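Delta (Bacillus subtilis, PDB 3ZH9) serves as the delta subunit of the loader that places the beta sliding ring on primed DNA, and probably acts as the wrench that opens the beta dimer. Local coordinates at residues A[2-5]-A[6-10]; A[13-16]-A[17-20]; A[255-258]-A[259-262]; A[264-267]-A[268-272]; A[156-159]-A[160-163]. All coordinates share one frame; numbering follows the deposited sequence.

Interaction 1: residues A[2-5]-A[6-10]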
loop_
_atom_site.group_PDB
_atom_site.type_symbol
_atom_site.label_atom_id
_atom_site.label_comp_id
_atom_site.label_asym_id
_atom_site.label_seq_id
_atom_site.Cartn_x
_atom_site.Cartn_y
_atom_site.Cartn_z
ATOM N N VAL A 2 -9.222 8.499 6.316
ATOM C CA VAL A 2 -9.886 7.200 6.228
ATOM C C VAL A 2 -10.760 6.980 7.459
ATOM O O VAL A 2 -11.866 6.453 7.369
ATOM C CB VAL A 2 -8.884 6.016 6.080
ATOM C CG1 VAL A 2 -9.128 4.981 7.133
ATOM C CG2 VAL A 2 -9.015 5.370 4.710
ATOM N N PHE A 3 -10.267 7.400 8.615
ATOM C CA PHE A 3 -10.963 7.138 9.873
ATOM C C PHE A 3 -12.318 7.860 9.991
ATOM O O PHE A 3 -13.267 7.339 10.570
ATOM C CB PHE A 3 -10.040 7.460 11.046
ATOM C CG PHE A 3 -8.794 6.625 11.052
ATOM C CD1 PHE A 3 -8.878 5.263 11.200
ATOM C CD2 PHE A 3 -7.548 7.198 10.883
ATOM C CE1 PHE A 3 -7.737 4.463 11.189
ATOM C CE2 PHE A 3 -6.398 6.403 10.886
ATOM C CZ PHE A 3 -6.502 5.042 11.036
ATOM N N ASP A 4 -12.410 9.039 9.401
ATOM C CA ASP A 4 -13.656 9.808 9.405
ATOM C C ASP A 4 -14.729 8.991 8.678
ATOM O O ASP A 4 -15.810 8.740 9.207
ATOM C CB ASP A 4 -13.400 11.158 8.738
ATOM C CG ASP A 4 -14.673 11.992 8.527
ATOM O OD1 ASP A 4 -15.504 12.153 9.455
ATOM O OD2 ASP A 4 -14.820 12.523 7.404
ATOM N N VAL A 5 -14.407 8.551 7.470
ATOM C CA VAL A 5 -15.304 7.689 6.730
ATOM C C VAL A 5 -15.654 6.415 7.511
ATOM O O VAL A 5 -16.828 6.087 7.650
ATOM C CB VAL A 5 -14.757 7.356 5.329
ATOM C CG1 VAL A 5 -15.701 6.372 4.581
ATOM C CG2 VAL A 5 -14.607 8.626 4.536
ATOM N N TRP A 6 -14.656 5.711 8.043
ATOM C CA TRP A 6 -14.937 4.434 8.708
ATOM C C TRP A 6 -15.875 4.607 9.889
ATOM O O TRP A 6 -16.823 3.846 10.054
ATOM C CB TRP A 6 -13.653 3.715 9.144
ATOM C CG TRP A 6 -12.779 3.279 7.987
ATOM C CD1 TRP A 6 -13.010 3.487 6.651
ATOM C CD2 TRP A 6 -11.533 2.572 8.072
ATOM N NE1 TRP A 6 -11.985 2.956 5.903
ATOM C CE2 TRP A 6 -11.065 2.390 6.754
ATOM C CE3 TRP A 6 -10.771 2.075 9.135
ATOM C CZ2 TRP A 6 -9.872 1.723 6.472
ATOM C CZ3 TRP A 6 -9.582 1.412 8.849
ATOM C CH2 TRP A 6 -9.146 1.245 7.533
ATOM N N LYS A 7 -15.613 5.623 10.700
ATOM C CA LYS A 7 -16.459 5.937 11.843
ATOM C C LYS A 7 -17.875 6.346 11.414
ATOM O O LYS A 7 -18.856 5.936 12.033
ATOM C CB LYS A 7 -15.809 7.050 12.663
ATOM C CG LYS A 7 -16.444 7.332 14.007
ATOM C CD LYS A 7 -15.666 8.440 14.710
ATOM C CE LYS A 7 -16.182 8.705 16.116
ATOM N NZ LYS A 7 -15.922 7.560 17.036
ATOM N N SER A 8 -17.974 7.148 10.358
ATOM C CA SER A 8 -19.278 7.554 9.811
ATOM C C SER A 8 -20.128 6.346 9.404
ATOM O O SER A 8 -21.305 6.255 9.751
ATOM C CB SER A 8 -19.101 8.451 8.580
ATOM O OG SER A 8 -18.682 9.731 8.966
ATOM N N LEU A 9 -19.520 5.426 8.662
ATOM C CA LEU A 9 -20.228 4.250 8.180
ATOM C C LEU A 9 -20.802 3.466 9.349
ATOM O O LEU A 9 -21.924 2.966 9.272
ATOM C CB LEU A 9 -19.304 3.356 7.353
ATOM C CG LEU A 9 -18.855 3.942 6.018
ATOM C CD1 LEU A 9 -17.909 2.990 5.313
ATOM C CD2 LEU A 9 -20.089 4.223 5.148
ATOM N N LYS A 10 -20.027 3.376 10.429
ATOM C CA LYS A 10 -20.455 2.662 11.619
ATOM C C LYS A 10 -21.580 3.369 12.368
ATOM O O LYS A 10 -22.303 2.736 13.127
ATOM C CB LYS A 10 -19.266 2.411 12.557
ATOM C CG LYS A 10 -18.335 1.284 12.108
ATOM C CD LYS A 10 -17.200 1.052 13.112
ATOM C CE LYS A 10 -16.497 -0.282 12.860
ATOM N NZ LYS A 10 -15.356 -0.532 13.795
#

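Interaction 2: residues A[13-16]-A[17-20]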
loop_
_atom_site.group_PDB
_atom_site.type_symbol
_atom_site.label_atom_id
_atom_site.label_comp_id
_atom_site.label_asym_id
_atom_site.label_seq_id
_atom_site.Cartn_x
_atom_site.Cartn_y
_atom_site.Cartn_z
ATOM N N GLU A 13 -24.103 6.587 8.953
ATOM C CA GLU A 13 -24.044 7.734 8.061
ATOM C C GLU A 13 -23.431 7.327 6.731
ATOM O O GLU A 13 -22.202 7.214 6.594
ATOM C CB GLU A 13 -23.267 8.875 8.717
ATOM C CG GLU A 13 -23.890 9.321 10.032
ATOM C CD GLU A 13 -22.974 10.217 10.865
ATOM O OE1 GLU A 13 -21.914 10.652 10.371
ATOM O OE2 GLU A 13 -23.326 10.489 12.023
ATOM N N VAL A 14 -24.296 7.064 5.757
ATOM C CA VAL A 14 -23.839 6.655 4.437
ATOM C C VAL A 14 -24.382 7.654 3.439
ATOM O O VAL A 14 -25.586 7.855 3.366
ATOM C CB VAL A 14 -24.311 5.227 4.065
ATOM C CG1 VAL A 14 -23.528 4.712 2.840
ATOM C CG2 VAL A 14 -24.119 4.292 5.243
ATOM N N HIS A 15 -23.485 8.298 2.698
ATOM C CA HIS A 15 -23.884 9.374 1.812
ATOM C C HIS A 15 -24.052 8.892 0.368
ATOM O O HIS A 15 -23.586 7.826 0.014
ATOM C CB HIS A 15 -22.903 10.543 1.963
ATOM C CG HIS A 15 -22.713 10.951 3.399
ATOM N ND1 HIS A 15 -23.744 11.448 4.174
ATOM C CD2 HIS A 15 -21.632 10.878 4.215
ATOM C CE1 HIS A 15 -23.298 11.692 5.395
ATOM N NE2 HIS A 15 -22.021 11.351 5.447
ATOM N N PRO A 16 -24.771 9.668 -0.450
ATOM C CA PRO A 16 -25.094 9.233 -1.819
ATOM C C PRO A 16 -23.879 9.243 -2.751
ATOM O O PRO A 16 -23.881 8.497 -3.719
ATOM C CB PRO A 16 -26.141 10.257 -2.287
ATOM C CG PRO A 16 -26.708 10.845 -1.011
ATOM C CD PRO A 16 -25.523 10.871 -0.050
ATOM N N VAL A 17 -22.871 10.072 -2.470
ATOM C CA VAL A 17 -21.709 10.191 -3.361
ATOM C C VAL A 17 -20.396 10.265 -2.560
ATOM O O VAL A 17 -20.240 11.114 -1.658
ATOM C CB VAL A 17 -21.801 11.438 -4.286
ATOM C CG1 VAL A 17 -20.622 11.494 -5.235
ATOM C CG2 VAL A 17 -23.107 11.468 -5.070
ATOM N N TYR A 18 -19.464 9.368 -2.887
ATOM C CA TYR A 18 -18.098 9.423 -2.334
ATOM C C TYR A 18 -17.087 9.539 -3.453
ATOM O O TYR A 18 -17.294 9.026 -4.558
ATOM C CB TYR A 18 -17.735 8.167 -1.545
ATOM C CG TYR A 18 -18.522 7.969 -0.285
ATOM C CD1 TYR A 18 -19.812 7.447 -0.329
ATOM C CD2 TYR A 18 -17.986 8.315 0.951
ATOM C CE1 TYR A 18 -20.538 7.246 0.820
ATOM C CE2 TYR A 18 -18.716 8.142 2.115
ATOM C CZ TYR A 18 -19.988 7.591 2.044
ATOM O OH TYR A 18 -20.726 7.403 3.185
ATOM N N CYS A 19 -15.985 10.210 -3.153
ATOM C CA CYS A 19 -14.839 10.205 -4.023
ATOM C C CYS A 19 -13.628 9.810 -3.197
ATOM O O CYS A 19 -13.148 10.578 -2.332
ATOM C CB CYS A 19 -14.631 11.563 -4.704
ATOM S SG CYS A 19 -13.208 11.540 -5.855
ATOM N N LEU A 20 -13.160 8.595 -3.441
ATOM C CA LEU A 20 -12.026 8.049 -2.710
ATOM C C LEU A 20 -10.813 8.159 -3.629
ATOM O O LEU A 20 -10.812 7.626 -4.745
ATOM C CB LEU A 20 -12.283 6.584 -2.327
ATOM C CG LEU A 20 -13.697 6.207 -1.847
ATOM C CD1 LEU A 20 -13.806 4.714 -1.488
ATOM C CD2 LEU A 20 -14.130 7.054 -0.675
HETATM O O HOH W 1 -19.964 8.055 5.576
#

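Interaction 3: residues A[255-258]-A[259-262]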
loop_
_atom_site.group_PDB
_atom_site.type_symbol
_atom_site.label_atom_id
_atom_site.label_comp_id
_atom_site.label_asym_id
_atom_site.label_seq_id
_atom_site.Cartn_x
_atom_site.Cartn_y
_atom_site.Cartn_z
ATOM N N ILE A 255 16.913 -10.113 -1.864
ATOM C CA ILE A 255 18.157 -9.376 -1.795
ATOM C C ILE A 255 18.330 -8.651 -3.130
ATOM O O ILE A 255 18.569 -7.450 -3.176
ATOM C CB ILE A 255 19.342 -10.316 -1.513
ATOM C CG1 ILE A 255 19.224 -10.884 -0.096
ATOM C CG2 ILE A 255 20.680 -9.579 -1.693
ATOM C CD1 ILE A 255 20.178 -12.056 0.192
ATOM N N SER A 256 18.152 -9.391 -4.217
ATOM C CA SER A 256 18.235 -8.824 -5.557
ATOM C C SER A 256 17.272 -7.642 -5.749
ATOM O O SER A 256 17.668 -6.594 -6.248
ATOM C CB SER A 256 17.987 -9.920 -6.610
ATOM O OG SER A 256 18.120 -9.399 -7.920
ATOM N N ASN A 257 16.009 -7.808 -5.361
ATOM C CA ASN A 257 15.036 -6.723 -5.485
ATOM C C ASN A 257 15.468 -5.452 -4.724
ATOM O O ASN A 257 15.210 -4.329 -5.159
ATOM C CB ASN A 257 13.653 -7.160 -4.963
ATOM C CG ASN A 257 13.058 -8.333 -5.742
ATOM O OD1 ASN A 257 13.352 -8.540 -6.922
ATOM N ND2 ASN A 257 12.202 -9.104 -5.075
ATOM N N GLN A 258 16.077 -5.629 -3.560
ATOM C CA GLN A 258 16.490 -4.483 -2.767
ATOM C C GLN A 258 17.692 -3.789 -3.394
ATOM O O GLN A 258 17.761 -2.557 -3.416
ATOM C CB GLN A 258 16.776 -4.871 -1.318
ATOM C CG GLN A 258 17.203 -3.693 -0.412
ATOM C CD GLN A 258 16.126 -2.618 -0.218
ATOM O OE1 GLN A 258 14.985 -2.765 -0.664
ATOM N NE2 GLN A 258 16.495 -1.530 0.456
ATOM N N PHE A 259 18.631 -4.570 -3.911
ATOM C CA PHE A 259 19.816 -3.975 -4.524
ATOM C C PHE A 259 19.464 -3.246 -5.804
ATOM O O PHE A 259 19.992 -2.181 -6.066
ATOM C CB PHE A 259 20.925 -5.007 -4.736
ATOM C CG PHE A 259 21.824 -5.152 -3.543
ATOM C CD1 PHE A 259 22.633 -4.098 -3.143
ATOM C CD2 PHE A 259 21.841 -6.316 -2.806
ATOM C CE1 PHE A 259 23.455 -4.208 -2.018
ATOM C CE2 PHE A 259 22.675 -6.440 -1.686
ATOM C CZ PHE A 259 23.475 -5.374 -1.291
ATOM N N ARG A 260 18.548 -3.805 -6.590
ATOM C CA ARG A 260 18.042 -3.087 -7.756
ATOM C C ARG A 260 17.373 -1.782 -7.348
ATOM O O ARG A 260 17.582 -0.757 -7.980
ATOM C CB ARG A 260 17.092 -3.962 -8.586
ATOM C CG ARG A 260 17.841 -5.034 -9.415
ATOM C CD ARG A 260 16.946 -5.689 -10.467
ATOM N NE ARG A 260 15.801 -6.334 -9.844
ATOM C CZ ARG A 260 15.701 -7.643 -9.661
ATOM N NH1 ARG A 260 16.668 -8.448 -10.087
ATOM N NH2 ARG A 260 14.628 -8.144 -9.070
ATOM N N LEU A 261 16.572 -1.823 -6.286
ATOM C CA LEU A 261 15.944 -0.614 -5.765
ATOM C C LEU A 261 16.958 0.439 -5.321
ATOM O O LEU A 261 16.772 1.632 -5.569
ATOM C CB LEU A 261 15.040 -0.955 -4.588
ATOM C CG LEU A 261 14.272 0.223 -3.994
ATOM C CD1 LEU A 261 13.437 0.961 -5.034
ATOM C CD2 LEU A 261 13.409 -0.267 -2.821
ATOM N N ILE A 262 18.011 0.008 -4.628
ATOM C CA ILE A 262 19.032 0.954 -4.178
ATOM C C ILE A 262 19.698 1.637 -5.374
ATOM O O ILE A 262 19.847 2.859 -5.416
ATOM C CB ILE A 262 20.100 0.237 -3.315
ATOM C CG1 ILE A 262 19.474 -0.201 -1.988
ATOM C CG2 ILE A 262 21.275 1.160 -3.029
ATOM C CD1 ILE A 262 20.258 -1.287 -1.305
#

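Interaction 4: residues A[264-267]-A[268-272]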
loop_
_atom_site.group_PDB
_atom_site.type_symbol
_atom_site.label_atom_id
_atom_site.label_comp_id
_atom_site.label_asym_id
_atom_site.label_seq_id
_atom_site.Cartn_x
_atom_site.Cartn_y
_atom_site.Cartn_z
ATOM N N GLN A 264 18.509 2.096 -8.461
ATOM C CA GLN A 264 17.548 3.037 -9.059
ATOM C C GLN A 264 17.391 4.330 -8.242
ATOM O O GLN A 264 17.413 5.444 -8.773
ATOM C CB GLN A 264 16.183 2.373 -9.176
ATOM C CG GLN A 264 16.086 1.327 -10.279
ATOM C CD GLN A 264 14.824 0.508 -10.141
ATOM O OE1 GLN A 264 14.462 0.089 -9.042
ATOM N NE2 GLN A 264 14.146 0.281 -11.249
ATOM N N THR A 265 17.191 4.160 -6.945
ATOM C CA THR A 265 17.036 5.285 -6.049
ATOM C C THR A 265 18.290 6.183 -6.065
ATOM O O THR A 265 18.186 7.412 -6.151
ATOM C CB THR A 265 16.723 4.778 -4.629
ATOM O OG1 THR A 265 15.454 4.106 -4.644
ATOM C CG2 THR A 265 16.634 5.930 -3.683
ATOM N N LYS A 266 19.470 5.570 -6.001
ATOM C CA LYS A 266 20.725 6.330 -6.028
ATOM C C LYS A 266 20.838 7.133 -7.324
ATOM O O LYS A 266 21.226 8.292 -7.315
ATOM C CB LYS A 266 21.933 5.392 -5.876
ATOM C CG LYS A 266 23.271 6.099 -5.714
ATOM C CD LYS A 266 24.422 5.086 -5.724
ATOM C CE LYS A 266 25.758 5.727 -5.349
ATOM N NZ LYS A 266 25.815 6.208 -3.938
ATOM N N TYR A 267 20.483 6.500 -8.437
ATOM C CA TYR A 267 20.520 7.131 -9.750
ATOM C C TYR A 267 19.634 8.386 -9.829
ATOM O O TYR A 267 20.050 9.433 -10.337
ATOM C CB TYR A 267 20.083 6.118 -10.812
ATOM C CG TYR A 267 19.987 6.715 -12.203
ATOM C CD1 TYR A 267 21.129 6.907 -12.986
ATOM C CD2 TYR A 267 18.756 7.092 -12.727
ATOM C CE1 TYR A 267 21.037 7.466 -14.261
ATOM C CE2 TYR A 267 18.654 7.648 -13.993
ATOM C CZ TYR A 267 19.791 7.823 -14.759
ATOM O OH TYR A 267 19.658 8.377 -16.011
ATOM N N PHE A 268 18.409 8.286 -9.328
ATOM C CA PHE A 268 17.510 9.434 -9.367
ATOM C C PHE A 268 17.813 10.452 -8.267
ATOM O O PHE A 268 17.680 11.646 -8.491
ATOM C CB PHE A 268 16.057 8.993 -9.303
ATOM C CG PHE A 268 15.588 8.291 -10.542
ATOM C CD1 PHE A 268 15.514 8.965 -11.753
ATOM C CD2 PHE A 268 15.229 6.957 -10.498
ATOM C CE1 PHE A 268 15.071 8.323 -12.904
ATOM C CE2 PHE A 268 14.783 6.300 -11.657
ATOM C CZ PHE A 268 14.710 6.985 -12.858
ATOM N N ALA A 269 18.222 9.985 -7.087
ATOM C CA ALA A 269 18.622 10.903 -6.012
ATOM C C ALA A 269 19.781 11.811 -6.437
ATOM O O ALA A 269 19.812 12.996 -6.089
ATOM C CB ALA A 269 18.989 10.140 -4.743
ATOM N N GLU A 270 20.726 11.266 -7.199
ATOM C CA GLU A 270 21.908 12.036 -7.566
ATOM C C GLU A 270 21.624 13.102 -8.619
ATOM O O GLU A 270 22.486 13.924 -8.927
ATOM C CB GLU A 270 23.066 11.123 -7.967
ATOM C CG GLU A 270 23.609 10.343 -6.766
ATOM C CD GLU A 270 24.993 9.753 -6.991
ATOM O OE1 GLU A 270 25.453 9.712 -8.153
ATOM O OE2 GLU A 270 25.619 9.326 -5.995
ATOM N N GLN A 271 20.407 13.089 -9.152
ATOM C CA GLN A 271 19.934 14.153 -10.029
ATOM C C GLN A 271 18.992 15.095 -9.286
ATOM O O GLN A 271 18.273 15.880 -9.900
ATOM C CB GLN A 271 19.215 13.562 -11.227
ATOM C CG GLN A 271 19.780 12.248 -11.636
ATOM C CD GLN A 271 19.318 11.833 -13.001
ATOM O OE1 GLN A 271 20.080 11.898 -13.965
ATOM N NE2 GLN A 271 18.068 11.396 -13.100
ATOM N N GLY A 272 18.985 14.997 -7.962
ATOM C CA GLY A 272 18.202 15.900 -7.137
ATOM C C GLY A 272 16.758 15.505 -6.870
ATOM O O GLY A 272 16.085 16.154 -6.069
#

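Interaction 5: residues A[156-159]-A[160-163]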
loop_
_atom_site.group_PDB
_atom_site.type_symbol
_atom_site.label_atom_id
_atom_site.label_comp_id
_atom_site.label_asym_id
_atom_site.label_seq_id
_atom_site.Cartn_x
_atom_site.Cartn_y
_atom_site.Cartn_z
ATOM N N VAL A 156 -1.434 4.458 15.554
ATOM C CA VAL A 156 -2.024 4.861 16.816
ATOM C C VAL A 156 -3.532 5.056 16.694
ATOM O O VAL A 156 -4.305 4.598 17.547
ATOM C CB VAL A 156 -1.343 6.134 17.357
ATOM C CG1 VAL A 156 -2.174 6.771 18.492
ATOM C CG2 VAL A 156 0.073 5.804 17.834
ATOM N N ASN A 157 -3.953 5.724 15.626
ATOM C CA ASN A 157 -5.368 5.979 15.421
ATOM C C ASN A 157 -6.098 4.705 15.064
ATOM O O ASN A 157 -7.264 4.556 15.373
ATOM C CB ASN A 157 -5.583 7.024 14.329
ATOM C CG ASN A 157 -5.233 8.416 14.790
ATOM O OD1 ASN A 157 -5.504 8.787 15.935
ATOM N ND2 ASN A 157 -4.617 9.200 13.903
ATOM N N LEU A 158 -5.407 3.789 14.399
ATOM C CA LEU A 158 -6.031 2.541 14.002
ATOM C C LEU A 158 -6.476 1.745 15.238
ATOM O O LEU A 158 -7.590 1.233 15.277
ATOM C CB LEU A 158 -5.087 1.714 13.129
ATOM C CG LEU A 158 -5.707 0.419 12.623
ATOM C CD1 LEU A 158 -6.995 0.731 11.907
ATOM C CD2 LEU A 158 -4.744 -0.353 11.712
ATOM N N ALA A 159 -5.602 1.646 16.238
ATOM C CA ALA A 159 -5.941 0.979 17.496
ATOM C C ALA A 159 -7.238 1.523 18.105
ATOM O O ALA A 159 -8.075 0.765 18.598
ATOM C CB ALA A 159 -4.764 1.085 18.509
ATOM N N LYS A 160 -7.414 2.839 18.065
ATOM C CA LYS A 160 -8.629 3.450 18.595
ATOM C C LYS A 160 -9.911 2.954 17.917
ATOM O O LYS A 160 -10.962 2.887 18.551
ATOM C CB LYS A 160 -8.553 4.974 18.510
ATOM C CG LYS A 160 -7.538 5.622 19.445
ATOM C CD LYS A 160 -7.552 7.131 19.229
ATOM C CE LYS A 160 -6.488 7.839 20.035
ATOM N NZ LYS A 160 -6.421 9.271 19.651
ATOM N N THR A 161 -9.839 2.612 16.634
ATOM C CA THR A 161 -11.030 2.130 15.946
ATOM C C THR A 161 -11.488 0.768 16.471
ATOM O O THR A 161 -12.606 0.335 16.188
ATOM C CB THR A 161 -10.834 2.040 14.426
ATOM O OG1 THR A 161 -10.081 0.863 14.104
ATOM C CG2 THR A 161 -10.124 3.285 13.901
ATOM N N GLU A 162 -10.617 0.091 17.221
ATOM C CA GLU A 162 -10.956 -1.192 17.828
ATOM C C GLU A 162 -11.143 -1.052 19.341
ATOM O O GLU A 162 -11.167 -2.054 20.062
ATOM C CB GLU A 162 -9.881 -2.239 17.503
ATOM C CG GLU A 162 -9.849 -2.619 16.025
ATOM C CD GLU A 162 -11.207 -3.118 15.526
ATOM O OE1 GLU A 162 -11.945 -3.746 16.318
ATOM O OE2 GLU A 162 -11.539 -2.877 14.343
ATOM N N GLN A 163 -11.272 0.195 19.805
ATOM C CA GLN A 163 -11.436 0.525 21.223
ATOM C C GLN A 163 -10.215 0.187 22.073
ATOM O O GLN A 163 -10.320 0.022 23.298
ATOM C CB GLN A 163 -12.697 -0.118 21.828
ATOM C CG GLN A 163 -14.010 0.432 21.257
ATOM C CD GLN A 163 -14.391 -0.241 19.950
ATOM O OE1 GLN A 163 -14.507 -1.467 19.887
ATOM N NE2 GLN A 163 -14.566 0.553 18.894
#

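Interaction 1: residues A[2-5]-A[6-10]
Val2 lays its CG1 methyl over one face of the Trp6 indole, a CH-pi contact across one turn of the N-terminal helix 2-10. Val2 CG1 sits 3.4 Å from the centroid of the six-membered ring of Trp6, 17° off the ring normal. The ring atom nearest to Val2 CG1 is Trp6 CE2, at 3.3 Å. The indole gets there because Trp6 CG lies anti to its own carbonyl carbon (chi1 -65°), which swings the ring back along the helix. Phe3 meets the same indole in an offset edge-to-face pair: its edge is turned toward the Trp6 face with the planes at 79°. Further along, Val5 and Leu9 run side by side, Val5 CG1 lying 4.1 Å from Leu9 CD1.

The second shell fixes the indole. Thr31 OG1 is hydrogen-bonded to Trp6 NE1 and Arg34 makes a cation-pi contact, both from helix 25-39. An alanine at Trp6 would take away the ring under Val2 CG1 and beside Phe3, and would probably open a gap there and leave Thr31 OG1 without its N-H partner. Val5 sets the helix against the sheet, on Phe139 and Met141 of strand 139-142. Underneath, the backbone is regularly bonded, with Ser8 N donating to Asp4 O at 2.9 Å.

Interaction 2: residues A[13-16]-A[17-20]
Where the loop 13-16 runs into strand 17-21, the first strand of the parallel sheet, Tyr18 reaches back and meets the backbone of His15 with its hydroxyl. His15 N donates to Tyr18 OH at 2.9 Å, and at 169° the bond is nearly straight. The torsion chi1 of Tyr18 (-66°) sets CG anti to the carbonyl carbon, folding the ring back along the chain toward the loop instead of onward with the strand. A water adds a second grip on the phenol: it lies 2.6 Å from Tyr18 OH, at the ring edge and in its plane. The same water donates to Glu13 O, also at 2.6 Å, so the hydroxyl ties together two points of the loop backbone.

The sheet has the strand order 2-3-4-1-5 of the AAA+ type of P-loop NTPase fold. Strand 17-21 lies between strands 113-119 and 139-142, bonding through Val17 and Cys19 to Phe139 and through Tyr18 to Phe115 and Leu117. The Tyr18 ring also meets that of Phe139, the two planes about 15° apart.

Around the phenol the fit is close. Val14 CA approaches Tyr18 OH to 3.4 Å, and the Val14 side chain crosses the tyrosine at about a right angle, with CG1 at the ring edge. The imidazole of His15 brings CD2 to 3.7 Å from Tyr18 OH, while His15 O lies 3.2 Å from Tyr18 CE1.

Interaction 3: residues A[255-258]-A[259-262]
Ile255 and Phe259 form the tight side of this turn of helix 248-269, lying alongside each other and pointing the same way. Ile255 CG2 comes up at the edge of the phenyl ring and in its plane, 3.6 Å from Phe259 CD2. Next to them Gln258 bends at chi2 (64°), and its CG packs 4.0 Å from Ile262 CD1. The Gln258 amide is buried but satisfied: NE2 donates to Gln295 OE1, and Gln258 OE1 takes a weak bond from Arg288 NH2 while lying 3.7 Å from Leu261 CD2. A leucine in place of Gln258 would probably leave Gln295 OE1 without this donor and Arg288 without its weak acceptor.

The solvent side is looser. Arg260 folds back at chi3 (-59°) and lays one guanidinium face over Ser256 O, which sits 4.0 Å above the plane. Ser256 OG lies 2.8 Å from Arg260 NH1, but the angle is too poor for a hydrogen bond.

The buried face is enclosed by three helices: Gln258 and Phe259 touch Ile223 of helix 215-227, Leu261 and Ile262 lean on helix 286-296, and Phe259 reaches Leu304 and Ile307 of helix 301-319.

Interaction 4: residues A[264-267]-A[268-272]
Tyr267 and Phe268 stack edge-to-face although they are neighbours in sequence. The edge of the tyrosine points at the phenylalanine face, with centroids 5.1 Å apart and planes at 78°. Tyr267 CD2 stands 3.8 Å above the Phe268 plane, over its centre. The pair can form because Tyr267 CG is anti to the backbone N (chi1 176°) while Phe268 CG is anti to its carbonyl carbon, which brings the two rings together from diverging bonds. Gln271, in the beta turn that follows the helix, adds to the group: its CD sits over one face of the Tyr267 ring, offset toward the rim and 4.3 Å above the plane. Outward, Phe268 packs on Ile278 and Asn281 of helix 275-282.

The charged contact is weaker. Lys266 and Glu270 run side by side, pointing the same way, and Lys266 NZ is 3.7 Å from Glu270 OE2, a long salt bridge to a residue that is itself poorly ordered. Lys266 NZ has firmer partners in the carbonyl oxygens of Ala296 and Phe299, to which it is hydrogen-bonded.

Backbone bonds carry the last turn of helix 248-269. Ala269 N donates to Thr265 O at 2.7 Å, with Phe268 N to Gln264 O and Glu270 N to Lys266 O alongside.

The chain then leaves the helix: Gly272 N returns to Ala269 O at 2.9 Å, the amide after it reaches Phe268 O, and Gly272, at phi 87°, is the C-prime residue of a Schellman motif.

Interaction 5: residues A[156-159]-A[160-163]
Thr161 turns its hydroxyl back on Leu158 by a chi1 of 78°, which places OG1 between its own backbone N and carbonyl carbon. From there Thr161 OG1 donates to Leu158 O at 2.8 Å, in the carbonyl plane, 149° at the oxygen. The amide of the same threonine also donates to this oxygen, Thr161 N lying 3.0 Å from Leu158 O but above the carbonyl plane. One carbonyl is thus held by two donors of a single residue, while the bond expected of a regular helix, Thr161 N to Asn157 O, survives as a weak one.

The remaining branches fill in around this. Thr161 CG2 approaches Asn157 O to 3.5 Å, and Leu158 CD1 lies 3.8 Å from Thr161 OG1. Lys160 runs extended beside Asn157, its chain pointing the same way as the amide. Phe3 of helix 2-10 packs on Asn157, Leu158 and Thr161 together, and Leu158 also touches Phe186 and Ile189 of helix 182-195.

Past the threonine the bonds run from each amide to the carbonyl three residues back. Glu162 N donates to Ala159 O at 3.0 Å, and Gln163 N to Lys160 O at 3.0 Å, the latter closing a type I turn. Gln163, although not a glycine, takes a positive phi of 66°; with the following amide bonded to Ala159 O, it is the C-prime residue of a Schellman motif ending helix 148-160.

From the N terminus, interaction 1 lies on helix 2-10, and the short loop after it leads into interaction 2 at the start of strand 17-21; the two touch, with Ser8 O and Glu13 N probably hydrogen-bonded and Leu9 packing on Val14 and Tyr18. Interaction 5, much later in the chain, comes back to interaction 1, joining the end of helix 148-160 to the N-terminal helix. Interactions 3 and 4 adjoin in sequence along helix 248-269, on the far side of the molecule, their centres about 38 and 39 Å from that of interaction 1. Each contact is local; they follow in series, and none crosses or encloses another.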